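PDB 4ND2: lactate dehydrogenase, adjacent gene encodes predicted malate dehydrogenase from Cryptosporidium parvum, which probably catalyses the reversible, NAD-dependent interconversion of (S)-lactate and pyruvate, and is captured here with pyruvate and an NAD analogue bound. Local coordinates for residues Glu92-Asn97 against Asn307-Val312; Phe157-Phe162 against Ser167-Asn172. All coordinates share one frame; numbering follows the deposited sequence.

From the N terminus the chain builds most of the parallel Rossmann sheet, then reaches 92-97, where helix 94-111 starts beside the cofactor. It finishes that nucleotide-binding half and passes into helix 147-162. There contact 2 closes a short loop: after four intervening residues, 167-172 leads from a 3-10 turn into strand 169-174, an inner strand of an antiparallel sheet, and packs against the helix just left. The remaining C-terminal elements follow, until 307-312 in the last helix, 293-314, comes back to 92-97. Contact 1 thus closes a loop of about 210 residues that encloses contact 2 entirely. Their centres lie about 33 Å apart; contact 1 joins the two halves, contact 2 one half to itself.

Contact 1 of 2, residues Glu92-Asn97 against Asn307-Val312; sequences ELLFGN and NTISKV. With A3D (3-acetylpyridine adenine dinucleotide), chain C.
In this lactate dehydrogenase the Rossmann-type nucleotide-binding domain and the C-terminal catalytic domain meet where L94, at the start of helix 94-111, packs on I309 and V312 of the final helix, 293-314. L94 carries its CG anti to the backbone N (chi1 179°), which sends the isopropyl end across to the other helix. Its CD2 touches CG1 of V312 at 3.8 Å and CG2 of I309 at 4.0 Å, and it also lies 3.8 Å from the backbone O of I309. A forked leucine suits this place: CD2 reaches both V312 and I309, while CD1 also lies near I309 CG2. Helix 124-135 supports the group through V126 and M127, and V126 touches I309 as well.

The opposite side of the same short segment serves the cofactor. L93 CD1 comes within 3.8 Å of O2D on 3-acetylpyridine adenine dinucleotide. N97 lines the same pocket, its ND2 3.8 Å from the cofactor's O3D. Its OD1 accepts a hydrogen bond from I82 N, and its ND2 is bonded to S81 OG and N122 O, of residues that bind the dinucleotide themselves. Farther out, toward the surface, F95 and V312 cross at about a right angle: CZ of F95 meets CG1 of V312 at 3.7 Å, and the backbone O of V312 lies in the ring plane, 3.9 Å from F95 CE2.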
ATOM      1  N   GLU A  92     -26.629 -25.301 -12.805  1.00 29.18           N
ATOM      2  CA  GLU A  92     -28.053 -24.949 -12.761  1.00 29.69           C
ATOM      3  C   GLU A  92     -28.341 -23.596 -13.424  1.00 29.52           C
ATOM      4  O   GLU A  92     -29.448 -23.365 -13.907  1.00 29.42           O
ATOM      5  CB  GLU A  92     -28.552 -24.923 -11.317  1.00 30.20           C
ATOM      6  CG  GLU A  92     -28.597 -26.290 -10.651  1.00 30.88           C
ATOM      7  CD  GLU A  92     -28.730 -26.206  -9.141  1.00 31.30           C
ATOM      8  OE1 GLU A  92     -28.312 -27.165  -8.458  1.00 31.21           O
ATOM      9  OE2 GLU A  92     -29.247 -25.184  -8.635  1.00 31.23           O
ATOM     10  N   LEU A  93     -27.341 -22.716 -13.445  1.00 28.82           N
ATOM     11  CA  LEU A  93     -27.469 -21.389 -14.045  1.00 28.65           C
ATOM     12  C   LEU A  93     -27.143 -21.366 -15.542  1.00 27.77           C
ATOM     13  O   LEU A  93     -27.178 -20.302 -16.161  1.00 27.54           O
ATOM     14  CB  LEU A  93     -26.541 -20.402 -13.324  1.00 29.06           C
ATOM     15  CG  LEU A  93     -26.640 -20.335 -11.796  1.00 29.34           C
ATOM     16  CD1 LEU A  93     -25.566 -19.413 -11.233  1.00 29.48           C
ATOM     17  CD2 LEU A  93     -28.026 -19.878 -11.366  1.00 29.36           C
ATOM     18  N   LEU A  94     -26.838 -22.531 -16.118  1.00 26.81           N
ATOM     19  CA  LEU A  94     -26.325 -22.633 -17.487  1.00 26.65           C
ATOM     20  C   LEU A  94     -27.162 -21.894 -18.535  1.00 26.23           C
ATOM     21  O   LEU A  94     -26.651 -21.019 -19.232  1.00 25.71           O
ATOM     22  CB  LEU A  94     -26.207 -24.108 -17.892  1.00 26.87           C
ATOM     23  CG  LEU A  94     -25.718 -24.424 -19.307  1.00 27.21           C
ATOM     24  CD1 LEU A  94     -24.288 -23.947 -19.501  1.00 27.36           C
ATOM     25  CD2 LEU A  94     -25.830 -25.917 -19.576  1.00 27.51           C
ATOM     26  N   PHE A  95     -28.437 -22.256 -18.646  1.00 25.83           N
ATOM     27  CA  PHE A  95     -29.273 -21.771 -19.749  1.00 25.73           C
ATOM     28  C   PHE A  95     -29.521 -20.267 -19.665  1.00 24.82           C
ATOM     29  O   PHE A  95     -29.403 -19.559 -20.664  1.00 24.76           O
ATOM     30  CB  PHE A  95     -30.607 -22.528 -19.803  1.00 26.39           C
ATOM     31  CG  PHE A  95     -30.462 -24.012 -20.039  1.00 27.22           C
ATOM     32  CD1 PHE A  95     -31.082 -24.926 -19.198  1.00 28.02           C
ATOM     33  CD2 PHE A  95     -29.704 -24.494 -21.100  1.00 27.61           C
ATOM     34  CE1 PHE A  95     -30.951 -26.291 -19.410  1.00 28.38           C
ATOM     35  CE2 PHE A  95     -29.571 -25.857 -21.317  1.00 28.02           C
ATOM     36  CZ  PHE A  95     -30.194 -26.756 -20.472  1.00 28.08           C
ATOM     37  N   GLY A  96     -29.853 -19.786 -18.472  1.00 24.25           N
ATOM     38  CA  GLY A  96     -30.122 -18.368 -18.261  1.00 24.20           C
ATOM     39  C   GLY A  96     -28.902 -17.484 -18.456  1.00 23.97           C
ATOM     40  O   GLY A  96     -28.981 -16.440 -19.101  1.00 23.42           O
ATOM     41  N   ASN A  97     -27.764 -17.897 -17.908  1.00 23.63           N
ATOM     42  CA  ASN A  97     -26.555 -17.074 -17.989  1.00 23.49           C
ATOM     43  C   ASN A  97     -25.912 -17.073 -19.370  1.00 23.63           C
ATOM     44  O   ASN A  97     -25.306 -16.078 -19.766  1.00 23.73           O
ATOM     45  CB  ASN A  97     -25.550 -17.482 -16.909  1.00 23.39           C
ATOM     46  CG  ASN A  97     -26.008 -17.082 -15.519  1.00 23.21           C
ATOM     47  OD1 ASN A  97     -26.981 -16.341 -15.361  1.00 23.17           O
ATOM     48  ND2 ASN A  97     -25.308 -17.565 -14.504  1.00 23.08           N
ATOM     49  N   ASN A 307     -16.846 -30.955 -20.992  1.00 33.72           N
ATOM     50  CA  ASN A 307     -17.450 -31.301 -22.281  1.00 34.16           C
ATOM     51  C   ASN A 307     -18.925 -31.684 -22.163  1.00 34.03           C
ATOM     52  O   ASN A 307     -19.722 -31.358 -23.042  1.00 34.15           O
ATOM     53  CB  ASN A 307     -16.675 -32.440 -22.955  1.00 34.56           C
ATOM     54  CG  ASN A 307     -15.325 -31.997 -23.490  1.00 34.92           C
ATOM     55  OD1 ASN A 307     -15.152 -30.852 -23.907  1.00 35.66           O
ATOM     56  ND2 ASN A 307     -14.363 -32.911 -23.497  1.00 35.35           N
ATOM     57  N   THR A 308     -19.283 -32.371 -21.083  1.00 34.55           N
ATOM     58  CA  THR A 308     -20.666 -32.790 -20.858  1.00 35.15           C
ATOM     59  C   THR A 308     -21.604 -31.584 -20.725  1.00 35.51           C
ATOM     60  O   THR A 308     -22.639 -31.523 -21.388  1.00 34.98           O
ATOM     61  CB  THR A 308     -20.786 -33.682 -19.607  1.00 35.33           C
ATOM     62  OG1 THR A 308     -19.982 -34.856 -19.782  1.00 35.53           O
ATOM     63  CG2 THR A 308     -22.233 -34.099 -19.362  1.00 35.71           C
ATOM     64  N   ILE A 309     -21.231 -30.627 -19.880  1.00 35.56           N
ATOM     65  CA  ILE A 309     -22.048 -29.432 -19.660  1.00 35.83           C
ATOM     66  C   ILE A 309     -22.065 -28.560 -20.916  1.00 36.17           C
ATOM     67  O   ILE A 309     -23.080 -27.936 -21.234  1.00 35.68           O
ATOM     68  CB  ILE A 309     -21.557 -28.620 -18.441  1.00 36.04           C
ATOM     69  CG1 ILE A 309     -21.674 -29.463 -17.167  1.00 36.16           C
ATOM     70  CG2 ILE A 309     -22.372 -27.342 -18.269  1.00 35.96           C
ATOM     71  CD1 ILE A 309     -20.949 -28.882 -15.974  1.00 36.57           C
ATOM     72  N   SER A 310     -20.941 -28.531 -21.626  1.00 36.21           N
ATOM     73  CA  SER A 310     -20.837 -27.805 -22.888  1.00 37.20           C
ATOM     74  C   SER A 310     -21.793 -28.361 -23.951  1.00 37.96           C
ATOM     75  O   SER A 310     -22.377 -27.603 -24.726  1.00 36.91           O
ATOM     76  CB  SER A 310     -19.396 -27.856 -23.403  1.00 37.56           C
ATOM     77  OG  SER A 310     -19.254 -27.118 -24.602  1.00 38.40           O
ATOM     78  N   LYS A 311     -21.945 -29.684 -23.982  1.00 38.96           N
ATOM     79  CA  LYS A 311     -22.844 -30.335 -24.941  1.00 39.97           C
ATOM     80  C   LYS A 311     -24.315 -30.115 -24.585  1.00 39.08           C
ATOM     81  O   LYS A 311     -25.161 -29.999 -25.473  1.00 38.70           O
ATOM     82  CB  LYS A 311     -22.529 -31.829 -25.047  1.00 41.47           C
ATOM     83  CG  LYS A 311     -21.244 -32.110 -25.814  1.00 43.07           C
ATOM     84  CD  LYS A 311     -20.701 -33.502 -25.532  1.00 44.36           C
ATOM     85  CE  LYS A 311     -19.359 -33.714 -26.216  1.00 45.10           C
ATOM     86  NZ  LYS A 311     -18.684 -34.954 -25.747  1.00 45.91           N
ATOM     87  N   VAL A 312     -24.610 -30.052 -23.288  1.00 38.61           N
ATOM     88  CA  VAL A 312     -25.946 -29.693 -22.812  1.00 38.64           C
ATOM     89  C   VAL A 312     -26.320 -28.291 -23.311  1.00 39.09           C
ATOM     90  O   VAL A 312     -27.456 -28.061 -23.733  1.00 38.92           O
ATOM     91  CB  VAL A 312     -26.039 -29.748 -21.268  1.00 38.24           C
ATOM     92  CG1 VAL A 312     -27.345 -29.139 -20.768  1.00 38.01           C
ATOM     93  CG2 VAL A 312     -25.904 -31.183 -20.771  1.00 38.16           C
TER
HETATM   94  PA  A3D C 401     -25.827 -11.146  -7.745  1.00 18.76           P
HETATM   95  O1A A3D C 401     -25.532 -10.463  -6.438  1.00 18.38           O
HETATM   96  O2A A3D C 401     -27.185 -11.758  -7.969  1.00 18.66           O
HETATM   97  O5B A3D C 401     -25.547 -10.107  -8.932  1.00 19.04           O
HETATM   98  C5B A3D C 401     -25.899 -10.375 -10.284  1.00 19.41           C
HETATM   99  C4B A3D C 401     -26.150  -9.038 -10.962  1.00 19.75           C
HETATM  100  O4B A3D C 401     -26.256  -9.219 -12.376  1.00 20.06           O
HETATM  101  C3B A3D C 401     -27.448  -8.380 -10.495  1.00 20.03           C
HETATM  102  O3B A3D C 401     -27.194  -7.088  -9.932  1.00 20.06           O
HETATM  103  C2B A3D C 401     -28.299  -8.282 -11.748  1.00 20.08           C
HETATM  104  O2B A3D C 401     -29.100  -7.099 -11.817  1.00 20.41           O
HETATM  105  C1B A3D C 401     -27.255  -8.319 -12.848  1.00 20.08           C
HETATM  106  N9A A3D C 401     -27.796  -8.733 -14.159  1.00 19.99           N
HETATM  107  C8A A3D C 401     -28.755  -9.644 -14.415  1.00 19.97           C
HETATM  108  N7A A3D C 401     -28.971  -9.735 -15.752  1.00 20.10           N
HETATM  109  C5A A3D C 401     -28.143  -8.870 -16.360  1.00 20.08           C
HETATM  110  C6A A3D C 401     -27.852  -8.462 -17.748  1.00 20.25           C
HETATM  111  N6A A3D C 401     -28.517  -9.015 -18.792  1.00 20.58           N
HETATM  112  N1A A3D C 401     -26.898  -7.520 -17.936  1.00 20.31           N
HETATM  113  C2A A3D C 401     -26.222  -6.954 -16.916  1.00 20.28           C
HETATM  114  N3A A3D C 401     -26.441  -7.281 -15.630  1.00 19.97           N
HETATM  115  C4A A3D C 401     -27.368  -8.214 -15.302  1.00 19.97           C
HETATM  116  O3  A3D C 401     -24.748 -12.309  -8.048  1.00 18.57           O
HETATM  117  PN  A3D C 401     -23.224 -12.328  -7.508  1.00 18.20           P
HETATM  118  O1N A3D C 401     -23.225 -12.828  -6.091  1.00 17.85           O
HETATM  119  O2N A3D C 401     -22.549 -11.023  -7.832  1.00 17.94           O
HETATM  120  O5D A3D C 401     -22.586 -13.454  -8.460  1.00 17.91           O
HETATM  121  C5D A3D C 401     -22.475 -13.197  -9.856  1.00 18.35           C
HETATM  122  C4D A3D C 401     -22.076 -14.448 -10.629  1.00 18.80           C
HETATM  123  O4D A3D C 401     -20.755 -14.856 -10.253  1.00 19.13           O
HETATM  124  C3D A3D C 401     -22.988 -15.644 -10.370  1.00 18.92           C
HETATM  125  O3D A3D C 401     -23.274 -16.309 -11.600  1.00 18.87           O
HETATM  126  C2D A3D C 401     -22.170 -16.556  -9.485  1.00 19.07           C
HETATM  127  O2D A3D C 401     -22.490 -17.943  -9.631  1.00 19.12           O
HETATM  128  C1D A3D C 401     -20.768 -16.258  -9.986  1.00 19.13           C
HETATM  129  N1N A3D C 401     -19.710 -16.628  -9.048  1.00 19.27           N
HETATM  130  C2N A3D C 401     -18.661 -17.318  -9.521  1.00 19.36           C
HETATM  131  C3N A3D C 401     -17.624 -17.700  -8.682  1.00 19.55           C
HETATM  132  C7N A3D C 401     -16.452 -18.468  -9.211  1.00 19.80           C
HETATM  133  O7N A3D C 401     -15.606 -18.837  -8.422  1.00 20.53           O
HETATM  134  C8N A3D C 401     -16.326 -18.756 -10.676  1.00 19.66           C
HETATM  135  C4N A3D C 401     -17.681 -17.356  -7.338  1.00 19.64           C
HETATM  136  C5N A3D C 401     -18.772 -16.640  -6.871  1.00 19.52           C
HETATM  137  C6N A3D C 401     -19.784 -16.287  -7.753  1.00 19.46           C

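Contact 2 of 2, residues Phe157-Phe162 against Ser167-Asn172; sequences FIAQHF and SDVSAN
I158 of helix 147-162 and V169 meet where a helix of the alpha/beta C-terminal domain packs on strand 169-174, an inner strand of an antiparallel sheet. The isoleucine can be followed outward. Its CB, already directed toward the strand, lies 4.1 Å from CG1 of V169. At the branch, CG2 approaches that same methyl to 3.9 Å, while on the other arm CG1 stands anti to the carbonyl carbon (chi1 -65°) and carries the chain onward. With chi2 extended at 160°, the terminal CD1 reaches CB of A171, at 3.9 Å, and remains 4.1 Å from V169 CG1. One side chain therefore spans two strand residues that point the same way, with S170 between them turned from the helix. V188, V190 and I212 also touch I158, enclosing it in apolar neighbours.

V169 is gripped through both branches. Its CG1 meets I158, whereas CG2 rests against A159, 4.0 Å from its CB. A small alanine fits here because helix and strand approach closely, with the CA atoms of A159 and V169 only 6.5 Å apart. A171 likewise offers just a methyl, and F154 and R155 of the same helix touch it too.

Residues flanking the contact serve the assembly: N172 ND2 bonds to G191 O, and D168 OD2 to V254 N, both of the second subunit. Within the subunit, the backbone of S170 pairs with S189 of the neighbouring strand, while V169 O takes a bond from R155 NE of the helix. Across the contact itself every touching group is aliphatic and all four residues are buried, so cohesion rests on shape fit and exclusion of water.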
ATOM      1  N   PHE A 157      -5.983 -23.576   3.233  1.00 18.45           N
ATOM      2  CA  PHE A 157      -6.240 -24.761   4.050  1.00 18.60           C
ATOM      3  C   PHE A 157      -4.944 -25.478   4.428  1.00 18.61           C
ATOM      4  O   PHE A 157      -4.800 -25.941   5.555  1.00 18.61           O
ATOM      5  CB  PHE A 157      -7.199 -25.723   3.340  1.00 18.86           C
ATOM      6  CG  PHE A 157      -8.553 -25.130   3.029  1.00 19.11           C
ATOM      7  CD1 PHE A 157      -9.118 -24.145   3.839  1.00 19.37           C
ATOM      8  CD2 PHE A 157      -9.276 -25.577   1.934  1.00 19.17           C
ATOM      9  CE1 PHE A 157     -10.364 -23.613   3.546  1.00 19.47           C
ATOM     10  CE2 PHE A 157     -10.526 -25.052   1.644  1.00 19.27           C
ATOM     11  CZ  PHE A 157     -11.067 -24.069   2.448  1.00 19.34           C
ATOM     12  N   ILE A 158      -4.002 -25.547   3.493  1.00 18.88           N
ATOM     13  CA  ILE A 158      -2.675 -26.099   3.778  1.00 19.42           C
ATOM     14  C   ILE A 158      -1.975 -25.235   4.824  1.00 19.96           C
ATOM     15  O   ILE A 158      -1.419 -25.754   5.796  1.00 19.70           O
ATOM     16  CB  ILE A 158      -1.803 -26.174   2.508  1.00 19.40           C
ATOM     17  CG1 ILE A 158      -2.401 -27.173   1.513  1.00 19.52           C
ATOM     18  CG2 ILE A 158      -0.371 -26.578   2.861  1.00 19.59           C
ATOM     19  CD1 ILE A 158      -1.934 -26.977   0.087  1.00 19.55           C
ATOM     20  N   ALA A 159      -2.016 -23.919   4.619  1.00 20.14           N
ATOM     21  CA  ALA A 159      -1.378 -22.963   5.527  1.00 20.84           C
ATOM     22  C   ALA A 159      -1.947 -23.044   6.939  1.00 21.33           C
ATOM     23  O   ALA A 159      -1.205 -22.947   7.920  1.00 21.66           O
ATOM     24  CB  ALA A 159      -1.521 -21.548   4.987  1.00 20.73           C
ATOM     25  N   GLN A 160      -3.262 -23.225   7.035  1.00 22.11           N
ATOM     26  CA  GLN A 160      -3.932 -23.329   8.332  1.00 22.79           C
ATOM     27  C   GLN A 160      -3.543 -24.605   9.082  1.00 22.79           C
ATOM     28  O   GLN A 160      -3.485 -24.604  10.312  1.00 22.40           O
ATOM     29  CB  GLN A 160      -5.455 -23.229   8.172  1.00 23.92           C
ATOM     30  CG  GLN A 160      -5.925 -21.800   7.925  1.00 25.12           C
ATOM     31  CD  GLN A 160      -7.407 -21.683   7.613  1.00 26.15           C
ATOM     32  OE1 GLN A 160      -8.005 -22.570   7.002  1.00 27.64           O
ATOM     33  NE2 GLN A 160      -8.005 -20.569   8.016  1.00 26.51           N
ATOM     34  N   HIS A 161      -3.276 -25.686   8.350  1.00 22.76           N
ATOM     35  CA  HIS A 161      -2.788 -26.912   8.979  1.00 23.10           C
ATOM     36  C   HIS A 161      -1.416 -26.686   9.617  1.00 22.85           C
ATOM     37  O   HIS A 161      -1.227 -26.965  10.797  1.00 22.66           O
ATOM     38  CB  HIS A 161      -2.710 -28.073   7.981  1.00 23.47           C
ATOM     39  CG  HIS A 161      -2.039 -29.288   8.541  1.00 23.88           C
ATOM     40  ND1 HIS A 161      -2.694 -30.196   9.344  1.00 24.24           N
ATOM     41  CD2 HIS A 161      -0.759 -29.722   8.450  1.00 23.98           C
ATOM     42  CE1 HIS A 161      -1.850 -31.143   9.713  1.00 24.25           C
ATOM     43  NE2 HIS A 161      -0.669 -30.879   9.184  1.00 24.24           N
ATOM     44  N   PHE A 162      -0.472 -26.170   8.833  1.00 22.84           N
ATOM     45  CA  PHE A 162       0.907 -25.974   9.297  1.00 22.90           C
ATOM     46  C   PHE A 162       1.106 -24.731  10.170  1.00 23.00           C
ATOM     47  O   PHE A 162       2.150 -24.587  10.805  1.00 22.85           O
ATOM     48  CB  PHE A 162       1.869 -25.921   8.107  1.00 22.96           C
ATOM     49  CG  PHE A 162       2.019 -27.232   7.391  1.00 23.15           C
ATOM     50  CD1 PHE A 162       2.729 -28.274   7.971  1.00 23.26           C
ATOM     51  CD2 PHE A 162       1.453 -27.427   6.138  1.00 23.00           C
ATOM     52  CE1 PHE A 162       2.870 -29.487   7.314  1.00 23.38           C
ATOM     53  CE2 PHE A 162       1.593 -28.634   5.476  1.00 23.31           C
ATOM     54  CZ  PHE A 162       2.303 -29.668   6.065  1.00 23.14           C
ATOM     55  N   SER A 167       0.819 -17.098   1.943  1.00 20.36           N
ATOM     56  CA  SER A 167       1.616 -16.580   0.830  1.00 20.70           C
ATOM     57  C   SER A 167       2.872 -17.419   0.565  1.00 20.82           C
ATOM     58  O   SER A 167       3.409 -17.389  -0.537  1.00 20.43           O
ATOM     59  CB  SER A 167       2.004 -15.117   1.080  1.00 21.15           C
ATOM     60  OG  SER A 167       0.853 -14.280   1.103  1.00 21.93           O
ATOM     61  N   ASP A 168       3.327 -18.165   1.571  1.00 21.21           N
ATOM     62  CA  ASP A 168       4.501 -19.031   1.434  1.00 21.61           C
ATOM     63  C   ASP A 168       4.154 -20.482   1.080  1.00 21.36           C
ATOM     64  O   ASP A 168       5.037 -21.341   1.045  1.00 21.36           O
ATOM     65  CB  ASP A 168       5.336 -18.980   2.715  1.00 22.19           C
ATOM     66  CG  ASP A 168       5.894 -17.594   2.985  1.00 22.75           C
ATOM     67  OD1 ASP A 168       6.392 -16.962   2.029  1.00 23.61           O
ATOM     68  OD2 ASP A 168       5.833 -17.137   4.146  1.00 23.04           O
ATOM     69  N   VAL A 169       2.876 -20.749   0.825  1.00 21.19           N
ATOM     70  CA  VAL A 169       2.442 -22.036   0.294  1.00 21.02           C
ATOM     71  C   VAL A 169       2.233 -21.896  -1.208  1.00 21.38           C
ATOM     72  O   VAL A 169       1.507 -21.006  -1.659  1.00 21.15           O
ATOM     73  CB  VAL A 169       1.122 -22.510   0.935  1.00 20.99           C
ATOM     74  CG1 VAL A 169       0.656 -23.818   0.302  1.00 20.79           C
ATOM     75  CG2 VAL A 169       1.290 -22.666   2.439  1.00 20.96           C
ATOM     76  N   SER A 170       2.883 -22.769  -1.974  1.00 21.35           N
ATOM     77  CA  SER A 170       2.654 -22.878  -3.410  1.00 21.52           C
ATOM     78  C   SER A 170       1.724 -24.061  -3.642  1.00 21.72           C
ATOM     79  O   SER A 170       2.023 -25.179  -3.217  1.00 21.20           O
ATOM     80  CB  SER A 170       3.975 -23.096  -4.151  1.00 21.83           C
ATOM     81  OG  SER A 170       3.766 -23.238  -5.550  1.00 22.27           O
ATOM     82  N   ALA A 171       0.590 -23.812  -4.293  1.00 21.61           N
ATOM     83  CA  ALA A 171      -0.392 -24.862  -4.562  1.00 21.64           C
ATOM     84  C   ALA A 171      -1.334 -24.450  -5.692  1.00 22.01           C
ATOM     85  O   ALA A 171      -1.801 -23.312  -5.734  1.00 21.99           O
ATOM     86  CB  ALA A 171      -1.184 -25.180  -3.305  1.00 21.54           C
ATOM     87  N   ASN A 172      -1.603 -25.384  -6.603  1.00 22.03           N
ATOM     88  CA  ASN A 172      -2.440 -25.120  -7.762  1.00 22.45           C
ATOM     89  C   ASN A 172      -3.656 -26.030  -7.804  1.00 21.74           C
ATOM     90  O   ASN A 172      -3.574 -27.210  -7.451  1.00 20.79           O
ATOM     91  CB  ASN A 172      -1.631 -25.297  -9.047  1.00 23.35           C
ATOM     92  CG  ASN A 172      -0.705 -24.129  -9.315  1.00 24.42           C
ATOM     93  OD1 ASN A 172      -1.160 -23.000  -9.514  1.00 26.07           O
ATOM     94  ND2 ASN A 172       0.597 -24.388  -9.319  1.00 24.56           N
TER